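Cycloalternan-forming enzyme (Listeria monocytogenes serovar 1/2a, PDB 5F7U) is a multidomain glycoside hydrolase family 31 protein with a TIM barrel, flanking beta-rich domains and a family 6 carbohydrate-binding module. Local coordinates at residues Leu215-Tyr219 with Val315-Tyr319; Ser484-Gly488 with Asp546-Ser550; Ile802-Asp808 with Tyr823-Arg829; Arg1004-Asn1009 with Gln1041-Glu1047. The protein carries 1 engineered substitution. One frame throughout, in Å; residues are numbered along the deposited sequence. Where two conformers were deposited one is given.

Contact 1 of 4, residues Leu215-Tyr219 with Val315-Tyr319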
# COMPACT_ATOMS: atom_id res chain seq x y z
N LEU A 215 7.61 -8.08 23.58
CA LEU A 215 7.03 -7.79 22.26
C LEU A 215 5.58 -8.25 22.24
O LEU A 215 4.68 -7.43 22.08
CB LEU A 215 7.84 -8.44 21.13
CG LEU A 215 9.26 -7.90 20.95
CD1 LEU A 215 9.92 -8.57 19.75
CD2 LEU A 215 9.29 -6.38 20.80
N THR A 216 5.37 -9.55 22.47
CA THR A 216 4.03 -10.11 22.60
C THR A 216 4.09 -11.42 23.36
O THR A 216 5.17 -11.97 23.59
CB THR A 216 3.30 -10.26 21.22
OG1 THR A 216 1.88 -10.44 21.43
CG2 THR A 216 3.90 -11.39 20.37
N SER A 217 2.93 -11.93 23.74
CA SER A 217 2.92 -13.16 24.52
C SER A 217 1.61 -13.83 24.32
O SER A 217 0.62 -13.18 23.98
CB SER A 217 3.11 -12.86 26.01
OG SER A 217 2.11 -11.98 26.48
N GLU A 218 1.60 -15.13 24.57
CA GLU A 218 0.34 -15.87 24.55
C GLU A 218 -0.55 -15.51 25.72
O GLU A 218 -0.08 -14.97 26.75
CB GLU A 218 0.63 -17.37 24.50
CG GLU A 218 1.12 -17.83 23.13
CD GLU A 218 1.78 -19.20 23.19
OE1 GLU A 218 1.99 -19.72 24.30
OE2 GLU A 218 2.10 -19.76 22.12
N TYR A 219 -1.84 -15.78 25.56
CA TYR A 219 -2.82 -15.43 26.58
C TYR A 219 -2.51 -16.11 27.92
O TYR A 219 -1.98 -17.23 27.93
CB TYR A 219 -4.25 -15.69 26.10
CG TYR A 219 -5.25 -14.80 26.79
CD1 TYR A 219 -5.30 -13.42 26.55
CD2 TYR A 219 -6.15 -15.33 27.72
CE1 TYR A 219 -6.21 -12.59 27.21
CE2 TYR A 219 -7.08 -14.52 28.38
CZ TYR A 219 -7.10 -13.15 28.13
OH TYR A 219 -8.02 -12.34 28.77
N VAL A 315 -12.56 -10.44 23.58
CA VAL A 315 -12.13 -10.08 24.92
C VAL A 315 -11.19 -8.89 24.69
O VAL A 315 -10.39 -8.89 23.75
CB VAL A 315 -11.37 -11.27 25.57
CG1 VAL A 315 -10.88 -10.91 26.96
CG2 VAL A 315 -12.27 -12.50 25.65
N GLU A 316 -11.29 -7.87 25.56
CA GLU A 316 -10.57 -6.60 25.37
C GLU A 316 -9.04 -6.72 25.35
O GLU A 316 -8.37 -5.89 24.76
CB GLU A 316 -11.00 -5.62 26.48
CG GLU A 316 -10.62 -4.15 26.26
CD GLU A 316 -9.24 -3.76 26.80
OE1 GLU A 316 -8.72 -4.37 27.78
OE2 GLU A 316 -8.65 -2.80 26.26
N ASP A 317 -8.51 -7.73 26.04
CA ASP A 317 -7.06 -7.90 26.17
C ASP A 317 -6.55 -9.14 25.44
O ASP A 317 -5.45 -9.61 25.72
CB ASP A 317 -6.65 -7.92 27.66
CG ASP A 317 -7.12 -9.16 28.41
OD1 ASP A 317 -8.03 -9.87 27.93
OD2 ASP A 317 -6.60 -9.41 29.51
N LYS A 318 -7.32 -9.64 24.47
CA LYS A 318 -6.93 -10.86 23.75
C LYS A 318 -6.96 -10.64 22.25
O LYS A 318 -7.94 -10.09 21.72
CB LYS A 318 -7.90 -12.00 24.09
CG LYS A 318 -7.54 -13.36 23.48
CD LYS A 318 -8.60 -14.42 23.75
CE LYS A 318 -8.70 -14.76 25.22
NZ LYS A 318 -9.45 -16.04 25.43
N TYR A 319 -5.91 -11.05 21.55
CA TYR A 319 -6.04 -11.26 20.10
C TYR A 319 -5.77 -12.70 19.70
O TYR A 319 -5.01 -13.40 20.36
CB TYR A 319 -5.25 -10.26 19.24
CG TYR A 319 -3.76 -10.49 19.15
CD1 TYR A 319 -3.21 -11.35 18.17
CD2 TYR A 319 -2.89 -9.85 20.03
CE1 TYR A 319 -1.83 -11.54 18.08
CE2 TYR A 319 -1.50 -10.02 19.94
CZ TYR A 319 -0.98 -10.86 18.96
OH TYR A 319 0.39 -11.05 18.90

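Contact 2 of 4, residues Ser484-Gly488 with Asp546-Ser550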
# COMPACT_ATOMS: atom_id res chain seq x y z
N SER A 484 -8.28 -26.49 -17.41
CA SER A 484 -9.13 -25.94 -16.35
C SER A 484 -8.77 -26.58 -15.02
O SER A 484 -8.07 -27.60 -14.97
CB SER A 484 -10.57 -26.30 -16.67
OG SER A 484 -10.72 -27.70 -16.73
N ALA A 485 -9.27 -26.01 -13.92
CA ALA A 485 -9.37 -26.76 -12.67
C ALA A 485 -10.52 -27.77 -12.81
O ALA A 485 -11.35 -27.70 -13.74
CB ALA A 485 -9.61 -25.83 -11.49
N ASP A 486 -10.57 -28.72 -11.90
CA ASP A 486 -11.64 -29.71 -11.89
C ASP A 486 -12.67 -29.36 -10.83
O ASP A 486 -12.32 -28.87 -9.76
CB ASP A 486 -11.07 -31.10 -11.64
CG ASP A 486 -12.05 -32.17 -11.99
OD1 ASP A 486 -12.14 -32.50 -13.20
OD2 ASP A 486 -12.75 -32.66 -11.07
N ASP A 487 -13.94 -29.63 -11.13
CA ASP A 487 -15.01 -29.31 -10.18
C ASP A 487 -15.09 -30.31 -9.03
O ASP A 487 -15.82 -30.09 -8.06
CB ASP A 487 -16.37 -29.17 -10.89
CG ASP A 487 -16.99 -30.51 -11.31
OD1 ASP A 487 -16.30 -31.56 -11.32
OD2 ASP A 487 -18.18 -30.51 -11.67
N GLY A 488 -14.36 -31.42 -9.16
CA GLY A 488 -14.32 -32.49 -8.16
C GLY A 488 -14.94 -33.78 -8.65
O GLY A 488 -14.83 -34.81 -7.99
N ASP A 546 -14.64 -28.68 -3.35
CA ASP A 546 -14.12 -29.83 -4.08
C ASP A 546 -13.39 -29.44 -5.37
O ASP A 546 -12.85 -30.30 -6.08
CB ASP A 546 -15.26 -30.81 -4.34
CG ASP A 546 -15.76 -31.46 -3.06
OD1 ASP A 546 -15.04 -32.33 -2.53
OD2 ASP A 546 -16.87 -31.12 -2.58
N THR A 547 -13.37 -28.13 -5.65
CA THR A 547 -12.62 -27.59 -6.78
C THR A 547 -11.16 -27.99 -6.62
O THR A 547 -10.58 -27.75 -5.57
CB THR A 547 -12.79 -26.06 -6.85
OG1 THR A 547 -14.20 -25.78 -6.94
CG2 THR A 547 -12.07 -25.49 -8.07
N THR A 548 -10.59 -28.63 -7.65
CA THR A 548 -9.27 -29.27 -7.53
C THR A 548 -8.30 -28.75 -8.60
O THR A 548 -8.64 -28.73 -9.79
CB THR A 548 -9.38 -30.81 -7.66
OG1 THR A 548 -10.36 -31.30 -6.73
CG2 THR A 548 -8.01 -31.49 -7.39
N PHE A 549 -7.10 -28.38 -8.16
CA PHE A 549 -6.06 -27.84 -9.04
C PHE A 549 -4.98 -28.88 -9.34
O PHE A 549 -4.90 -29.93 -8.65
CB PHE A 549 -5.51 -26.54 -8.47
CG PHE A 549 -6.57 -25.47 -8.36
CD1 PHE A 549 -7.55 -25.52 -7.36
CD2 PHE A 549 -6.62 -24.44 -9.29
CE1 PHE A 549 -8.55 -24.56 -7.29
CE2 PHE A 549 -7.62 -23.47 -9.22
CZ PHE A 549 -8.59 -23.53 -8.22
N SER A 550 -4.16 -28.61 -10.35
CA SER A 550 -3.14 -29.57 -10.80
C SER A 550 -2.07 -29.86 -9.75
O SER A 550 -1.42 -30.91 -9.80
CB SER A 550 -2.49 -29.11 -12.10
OG SER A 550 -1.56 -28.08 -11.82
O HOH W 1 -16.23 -27.33 -7.64

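Contact 3 of 4, residues Ile802-Asp808 with Tyr823-Arg829. With MG (magnesium ion), chain K.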
# COMPACT_ATOMS: atom_id res chain seq x y z
N ILE A 802 17.10 15.49 -1.40
CA ILE A 802 16.02 15.10 -2.33
C ILE A 802 16.45 15.37 -3.78
O ILE A 802 16.53 16.52 -4.17
CB ILE A 802 14.71 15.84 -2.01
CG1 ILE A 802 14.26 15.53 -0.56
CG2 ILE A 802 13.60 15.49 -3.01
CD1 ILE A 802 13.31 16.57 0.02
N PRO A 803 16.70 14.30 -4.57
CA PRO A 803 17.05 14.51 -5.99
C PRO A 803 15.85 14.92 -6.80
O PRO A 803 14.73 14.41 -6.59
CB PRO A 803 17.55 13.14 -6.45
CG PRO A 803 16.85 12.17 -5.54
CD PRO A 803 16.62 12.87 -4.22
N MET A 804 16.06 15.85 -7.73
CA MET A 804 14.99 16.43 -8.52
C MET A 804 15.43 16.66 -9.96
O MET A 804 16.62 16.83 -10.23
CB MET A 804 14.49 17.74 -7.91
CG MET A 804 14.07 17.67 -6.45
SD MET A 804 13.51 19.28 -5.86
CE MET A 804 14.98 20.28 -6.01
N ASN A 805 14.47 16.64 -10.86
CA ASN A 805 14.71 16.96 -12.26
C ASN A 805 13.98 18.27 -12.54
O ASN A 805 12.75 18.28 -12.60
CB ASN A 805 14.20 15.83 -13.16
CG ASN A 805 14.53 16.07 -14.62
OD1 ASN A 805 15.46 16.80 -14.94
ND2 ASN A 805 13.77 15.45 -15.52
N MET A 806 14.74 19.36 -12.69
CA MET A 806 14.17 20.72 -12.78
C MET A 806 14.41 21.36 -14.14
O MET A 806 15.34 20.99 -14.85
CB MET A 806 14.79 21.64 -11.70
CG MET A 806 14.64 21.13 -10.27
SD MET A 806 12.94 21.02 -9.69
CE MET A 806 12.86 22.43 -8.60
N THR A 807 13.56 22.33 -14.48
CA THR A 807 13.79 23.17 -15.67
C THR A 807 14.78 24.28 -15.29
O THR A 807 15.17 24.39 -14.12
CB THR A 807 12.50 23.86 -16.14
OG1 THR A 807 12.10 24.83 -15.17
CG2 THR A 807 11.38 22.85 -16.37
N ASP A 808 15.14 25.13 -16.25
CA ASP A 808 15.92 26.33 -15.93
C ASP A 808 15.21 27.31 -14.99
O ASP A 808 15.82 28.28 -14.53
CB ASP A 808 16.32 27.06 -17.22
CG ASP A 808 17.48 26.39 -17.94
OD1 ASP A 808 18.00 25.37 -17.46
OD2 ASP A 808 17.87 26.90 -19.00
N TYR A 823 18.08 13.86 -17.84
CA TYR A 823 17.55 14.90 -16.98
C TYR A 823 17.64 16.23 -17.70
O TYR A 823 18.46 16.40 -18.62
CB TYR A 823 18.37 15.02 -15.67
CG TYR A 823 18.54 13.72 -14.91
CD1 TYR A 823 17.45 13.09 -14.29
CD2 TYR A 823 19.80 13.11 -14.82
CE1 TYR A 823 17.62 11.89 -13.60
CE2 TYR A 823 19.97 11.91 -14.12
CZ TYR A 823 18.87 11.31 -13.51
OH TYR A 823 19.02 10.11 -12.85
N ASP A 824 16.82 17.17 -17.27
CA ASP A 824 16.98 18.56 -17.68
C ASP A 824 18.11 19.13 -16.79
O ASP A 824 19.29 19.01 -17.16
CB ASP A 824 15.64 19.30 -17.59
CG ASP A 824 15.68 20.70 -18.19
OD1 ASP A 824 16.77 21.23 -18.48
OD2 ASP A 824 14.59 21.29 -18.37
N ASN A 825 17.75 19.66 -15.62
CA ASN A 825 18.72 20.05 -14.59
C ASN A 825 18.63 19.13 -13.38
O ASN A 825 17.68 19.24 -12.57
CB ASN A 825 18.52 21.50 -14.14
CG ASN A 825 18.70 22.50 -15.27
OD1 ASN A 825 19.59 22.36 -16.10
ND2 ASN A 825 17.86 23.52 -15.29
N LEU A 826 19.58 18.21 -13.25
CA LEU A 826 19.58 17.32 -12.08
C LEU A 826 19.96 18.16 -10.87
O LEU A 826 20.99 18.85 -10.88
CB LEU A 826 20.56 16.17 -12.28
CG LEU A 826 20.79 15.18 -11.14
CD1 LEU A 826 19.52 14.41 -10.82
CD2 LEU A 826 21.90 14.24 -11.57
N THR A 827 19.11 18.10 -9.85
CA THR A 827 19.11 19.02 -8.72
C THR A 827 18.98 18.23 -7.43
O THR A 827 18.30 17.22 -7.41
CB THR A 827 17.97 20.05 -8.85
OG1 THR A 827 18.12 20.78 -10.09
CG2 THR A 827 17.96 21.08 -7.70
N PHE A 828 19.66 18.67 -6.36
CA PHE A 828 19.47 18.05 -5.05
C PHE A 828 19.07 19.11 -4.06
O PHE A 828 19.85 20.03 -3.78
CB PHE A 828 20.74 17.32 -4.56
CG PHE A 828 21.14 16.17 -5.44
CD1 PHE A 828 21.92 16.39 -6.57
CD2 PHE A 828 20.73 14.87 -5.13
CE1 PHE A 828 22.28 15.33 -7.41
CE2 PHE A 828 21.11 13.80 -5.94
CZ PHE A 828 21.87 14.04 -7.09
N ARG A 829 17.84 18.99 -3.55
CA ARG A 829 17.32 19.86 -2.51
C ARG A 829 17.79 19.32 -1.16
O ARG A 829 17.61 18.14 -0.87
CB ARG A 829 15.79 19.89 -2.59
CG ARG A 829 15.06 20.73 -1.56
CD ARG A 829 15.25 22.24 -1.74
NE ARG A 829 14.57 22.79 -2.92
CZ ARG A 829 13.28 23.11 -2.98
NH1 ARG A 829 12.80 23.66 -4.09
NH2 ARG A 829 12.48 22.89 -1.93
MG MG K . 20.22 17.71 -18.67
O HOH W 2 14.89 24.25 -18.88
O HOH W 3 19.50 23.25 -18.90
O HOH W 4 21.48 16.69 -17.31
O HOH W 5 22.32 19.22 -18.71
O HOH W 6 20.92 16.06 -20.33

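Contact 4 of 4, residues Arg1004-Asn1009 with Gln1041-Glu1047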
# COMPACT_ATOMS: atom_id res chain seq x y z
N ARG A 1004 10.62 46.76 20.70
CA ARG A 1004 9.64 45.68 20.82
C ARG A 1004 9.99 44.79 22.01
O ARG A 1004 11.13 44.77 22.47
CB ARG A 1004 9.55 44.83 19.54
CG ARG A 1004 9.02 45.56 18.31
CD ARG A 1004 7.54 45.91 18.43
NE ARG A 1004 7.04 46.54 17.21
CZ ARG A 1004 7.22 47.82 16.87
NH1 ARG A 1004 6.71 48.27 15.74
NH2 ARG A 1004 7.90 48.65 17.67
N THR A 1005 8.99 44.07 22.51
CA THR A 1005 9.17 43.19 23.65
C THR A 1005 9.17 41.78 23.10
O THR A 1005 8.35 41.45 22.22
CB THR A 1005 8.06 43.42 24.69
OG1 THR A 1005 8.15 44.77 25.17
CG2 THR A 1005 8.19 42.48 25.86
N VAL A 1006 10.10 40.96 23.58
CA VAL A 1006 10.23 39.57 23.14
C VAL A 1006 10.08 38.65 24.35
O VAL A 1006 10.61 38.95 25.42
CB VAL A 1006 11.60 39.31 22.44
CG1 VAL A 1006 11.55 37.98 21.68
CG2 VAL A 1006 11.92 40.44 21.47
N TYR A 1007 9.37 37.54 24.15
CA TYR A 1007 9.27 36.48 25.16
C TYR A 1007 9.85 35.22 24.55
O TYR A 1007 9.42 34.80 23.46
CB TYR A 1007 7.80 36.24 25.53
CG TYR A 1007 7.15 37.41 26.23
CD1 TYR A 1007 6.62 38.48 25.50
CD2 TYR A 1007 7.06 37.44 27.62
CE1 TYR A 1007 6.01 39.55 26.15
CE2 TYR A 1007 6.44 38.49 28.28
CZ TYR A 1007 5.92 39.54 27.54
OH TYR A 1007 5.32 40.59 28.21
N ILE A 1008 10.80 34.62 25.25
CA ILE A 1008 11.41 33.37 24.82
C ILE A 1008 10.99 32.33 25.83
O ILE A 1008 11.44 32.36 26.98
CB ILE A 1008 12.97 33.46 24.77
CG1 ILE A 1008 13.47 34.68 23.97
CG2 ILE A 1008 13.55 32.12 24.28
CD1 ILE A 1008 13.11 34.65 22.49
N ASN A 1009 10.09 31.43 25.41
CA ASN A 1009 9.49 30.47 26.33
C ASN A 1009 9.06 31.14 27.64
O ASN A 1009 9.34 30.62 28.73
CB ASN A 1009 10.49 29.33 26.62
CG ASN A 1009 10.86 28.56 25.38
OD1 ASN A 1009 9.99 28.18 24.58
ND2 ASN A 1009 12.16 28.33 25.21
N GLN A 1041 8.97 28.76 21.96
CA GLN A 1041 7.94 29.76 21.69
C GLN A 1041 8.61 31.12 21.74
O GLN A 1041 9.07 31.53 22.80
CB GLN A 1041 6.81 29.68 22.72
CG GLN A 1041 5.74 30.76 22.53
CD GLN A 1041 4.66 30.77 23.61
OE1 GLN A 1041 4.95 30.81 24.81
NE2 GLN A 1041 3.40 30.78 23.17
N VAL A 1042 8.65 31.82 20.60
CA VAL A 1042 9.28 33.14 20.53
C VAL A 1042 8.23 34.16 20.10
O VAL A 1042 7.76 34.14 18.96
CB VAL A 1042 10.51 33.15 19.58
CG1 VAL A 1042 11.14 34.54 19.48
CG2 VAL A 1042 11.54 32.12 20.05
N VAL A 1043 7.85 35.04 21.03
CA VAL A 1043 6.77 36.00 20.81
C VAL A 1043 7.32 37.42 20.80
O VAL A 1043 7.91 37.87 21.79
CB VAL A 1043 5.64 35.90 21.88
CG1 VAL A 1043 4.47 36.80 21.51
CG2 VAL A 1043 5.16 34.46 22.07
N PHE A 1044 7.12 38.11 19.69
CA PHE A 1044 7.37 39.54 19.62
C PHE A 1044 6.04 40.25 19.88
O PHE A 1044 5.02 39.90 19.29
CB PHE A 1044 7.92 39.92 18.25
CG PHE A 1044 9.32 39.45 18.01
CD1 PHE A 1044 9.59 38.12 17.67
CD2 PHE A 1044 10.38 40.36 18.07
CE1 PHE A 1044 10.90 37.69 17.45
CE2 PHE A 1044 11.69 39.94 17.84
CZ PHE A 1044 11.95 38.60 17.53
N ASP A 1045 6.08 41.22 20.78
CA ASP A 1045 4.92 42.00 21.23
C ASP A 1045 5.18 43.48 21.06
O ASP A 1045 6.32 43.92 21.15
CB ASP A 1045 4.73 41.77 22.73
CG ASP A 1045 3.53 40.94 23.05
OD1 ASP A 1045 3.14 40.07 22.23
OD2 ASP A 1045 2.96 41.15 24.14
N PHE A 1046 4.11 44.25 20.85
CA PHE A 1046 4.17 45.70 21.06
C PHE A 1046 3.40 45.97 22.34
O PHE A 1046 2.18 45.81 22.38
CB PHE A 1046 3.57 46.46 19.88
CG PHE A 1046 3.73 47.97 19.97
CD1 PHE A 1046 2.93 48.73 20.82
CD2 PHE A 1046 4.68 48.61 19.19
CE1 PHE A 1046 3.07 50.12 20.90
CE2 PHE A 1046 4.83 50.00 19.25
CZ PHE A 1046 4.03 50.74 20.11
N GLU A 1047 4.11 46.35 23.38
CA GLU A 1047 3.46 46.61 24.66
C GLU A 1047 3.40 48.10 24.96
O GLU A 1047 3.83 48.92 24.13
CB GLU A 1047 4.13 45.81 25.77
CG GLU A 1047 3.86 44.33 25.57
CD GLU A 1047 4.38 43.45 26.66
OE1 GLU A 1047 4.30 42.22 26.46
OE2 GLU A 1047 4.88 43.95 27.70

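Contact 1 of 4, residues Leu215-Tyr219 with Val315-Tyr319
Y219, K318 and D317 meet in the beta-sheet region of the galactose mutarotase-like N-terminal part of this family 31 protein. Strand 235-243 pairs with both strands; the contact is made by side chains, without backbone bonds between the two segments. The second segment enters its strand through a type I turn from V315 to K318, closed by K318 N on V315 O. The first carries a classic beta bulge, with L215 and T216 both facing V207.

The Y219 ring is held on two sides. Over one face lies the aliphatic tail of K318, with CE 3.5 Å from the ring centroid and almost above its centre. A bend at chi3 (-67°) turns the lysine onto the ring. NZ sits over the same face, 4.4 Å from the centroid, in a cation-pi contact. At the ring edge, Y219 OH donates to D317 OD1 at 2.6 Å. The oxygen is met on its syn side, somewhat out of the carboxylate plane, and the ring and carboxylate planes stand 88° apart. V315 CG1 also touches this hydroxyl, at 3.7 Å.

A second bond lies nearer the buried end, where Y319 OH donates to T216 OG1 at 3.0 Å. T216 OG1 also has a weak bond with Y297 OH. The Y319 ring stacks on F242 and meets F250 and F291 edge-to-face.

The short phenol-carboxylate bond would draw negative charge toward the tyrosine oxygen. That would probably make the ring face a better partner for the lysine ammonium, while the carboxylate limits rotation of the phenol hydroxyl.

Contact 2 of 4, residues Ser484-Gly488 with Asp546-Ser550
D486 and T548 carry the backbone bonds of this contact, as a single antiparallel hydrogen-bonded bridge between two loops of the TIM-barrel domain. D486 N donates to T548 O at 2.9 Å, nearly straight at 174°. T548 N returns the bond to D486 O at 2.7 Å. The same D486 O receives a CA-H contact from T547 CA. G488 adopts a positive phi of 113°, and its CA rests 3.4 Å from D546 O.

Apolar contact is small and lies beside the bridge. A485 CB sits over one face of the F549 ring, 3.8 Å from CE2 and offset toward the rim. M558 and Y562 of helix 555-577 also touch F549.

Polar side chains shape each loop. D486 OD2 accepts from G488 N at 2.8 Å, which makes an Asx turn, and also from G490 N. With CG trans to the main-chain N (chi1 -164°), the carboxylate turns to the G488 amide, which meets OD2 from above its plane. T548 OG1 donates to D546 O at 2.8 Å.

One water joins the loops, donating to D487 O and to T547 OG1. T547 OG1 itself donates to W543 O, while D487 OD1 accepts from T489 N.

Main-chain bonds thus set the alignment. The acceptors at D486 are well supplied, since backbone amides engage both its carbonyl and its carboxylate. This would probably stabilise the negative charge of the aspartate.

Contact 3 of 4, residues Ile802-Asp808 with Tyr823-Arg829
N805 meets the backbone at Y823 and D824, whose carbonyls bind a magnesium ion. N805 OD1 accepts from D824 N at 2.7 Å, on a lone pair in the carbonyl plane of the amide. The side chain reaches this N-H because its CG stands opposite the main-chain N (chi1 -176°). The ion is bound by Y823 O and D824 O, each at 2.2 Å, and by three waters. The amide thus grips the same peptide link whose carbonyl, Y823 O, faces the metal. The N805 side chain lies about 3 Å from another magnesium ion.

On the other face, N825 ties down the end of the first segment. N825 ND2 donates to D808 OD1 at 2.9 Å, nearly straight at 173°, using the anti lone pair. The amide and carboxylate are almost coplanar. A weaker bond runs from the same ND2 to T807 O. One water bridges D808 N and D824 OD2.

Behind these residues the strands pair antiparallel. I802 with R829, M804 with T827 and M806 with N825 are the hydrogen-bonded pairs. T827 OG1 donates to N825 O from the face opposite M806 N. M804 CE lodges against T827 CG2 and R829 CB, 3.5 Å from each. P803 CB touches F828 CE2 at 3.7 Å on the opposite face of the sheet.

Further out, Y823 OH bonds D842 and R829 NE bonds Q877. N700 binds N805 O on the far edge of the first strand.

The whole is an antiparallel strand pair at the edge of a mixed five-stranded sheet, with a magnesium site built from main-chain carbonyls where the second strand begins.

Contact 4 of 4, residues Arg1004-Asn1009 with Gln1041-Glu1047
V1006, I1008, V1042 and F1044 form the tightly packed face of this antiparallel strand pair. V1006 CG1 stands over the centre of the F1044 ring, 4.2 Å from its centroid, while CG2 touches CE2 of that ring. I1008 CD1 meets V1042 CG1 at 3.6 Å, the two side chains lying side by side. M991 of strand 987-996 packs on V1006, V1042 and F1044, and F1056 meets the F1044 ring.

T1005 with D1045 and Y1007 with V1043 are hydrogen-bonded pairs. At the end, N1009 N donates to Q1041 O, and N1009 OD1 accepts from Q1041 N at 2.9 Å.

These strands belong to the beta sandwich of the family 6 carbohydrate-binding module, where the apolar face turns to the second sheet. At the other end R1004 CZ lies 3.5 Å from F1046 CD2. The edge of that ring lies over the guanidinium face, with the planes 75° apart. R1004 NH1 bonds A1052 O and, weakly, G968 O; both residues belong to a glycan pocket. F969 gives a cation-pi contact.

The other face is more open and mixed: Y1007, V1043 and D1045 are partly exposed, and E1047 reaches in from just past the strand. Y1007 OH donates to E1047 OE1 at 2.6 Å, on the syn lone pair. The E1047 chain runs extended beyond CG (chi2 -176°), which carries OE1 to the tyrosine hydroxyl. OE1 lies near the plane of the ring at its edge. D1045 OD2 approaches the same OE1 to 2.9 Å, two acceptors close together, which may raise the proton affinity of one acid.

Overall arrangement
From the N terminus the four contacts come in series. Each closes before the next opens, so none nest or cross. Contact 1 closes a loop of 95 residues in the mutarotase-like region. Contact 2 spans 57 residues and ties two loops of the TIM barrel. Contact 3 closes only 14 residues, joining neighbouring strands of a mixed sheet later in the chain, beyond the barrel. Contact 4 spans 31 residues within the carbohydrate-binding module. None touch one another. Contacts 2 and 4 lie farthest apart, with centres about 77 Å apart and on opposite sides of the chain's centre. Contacts 1 and 2 are closest by centre, about 39 Å apart.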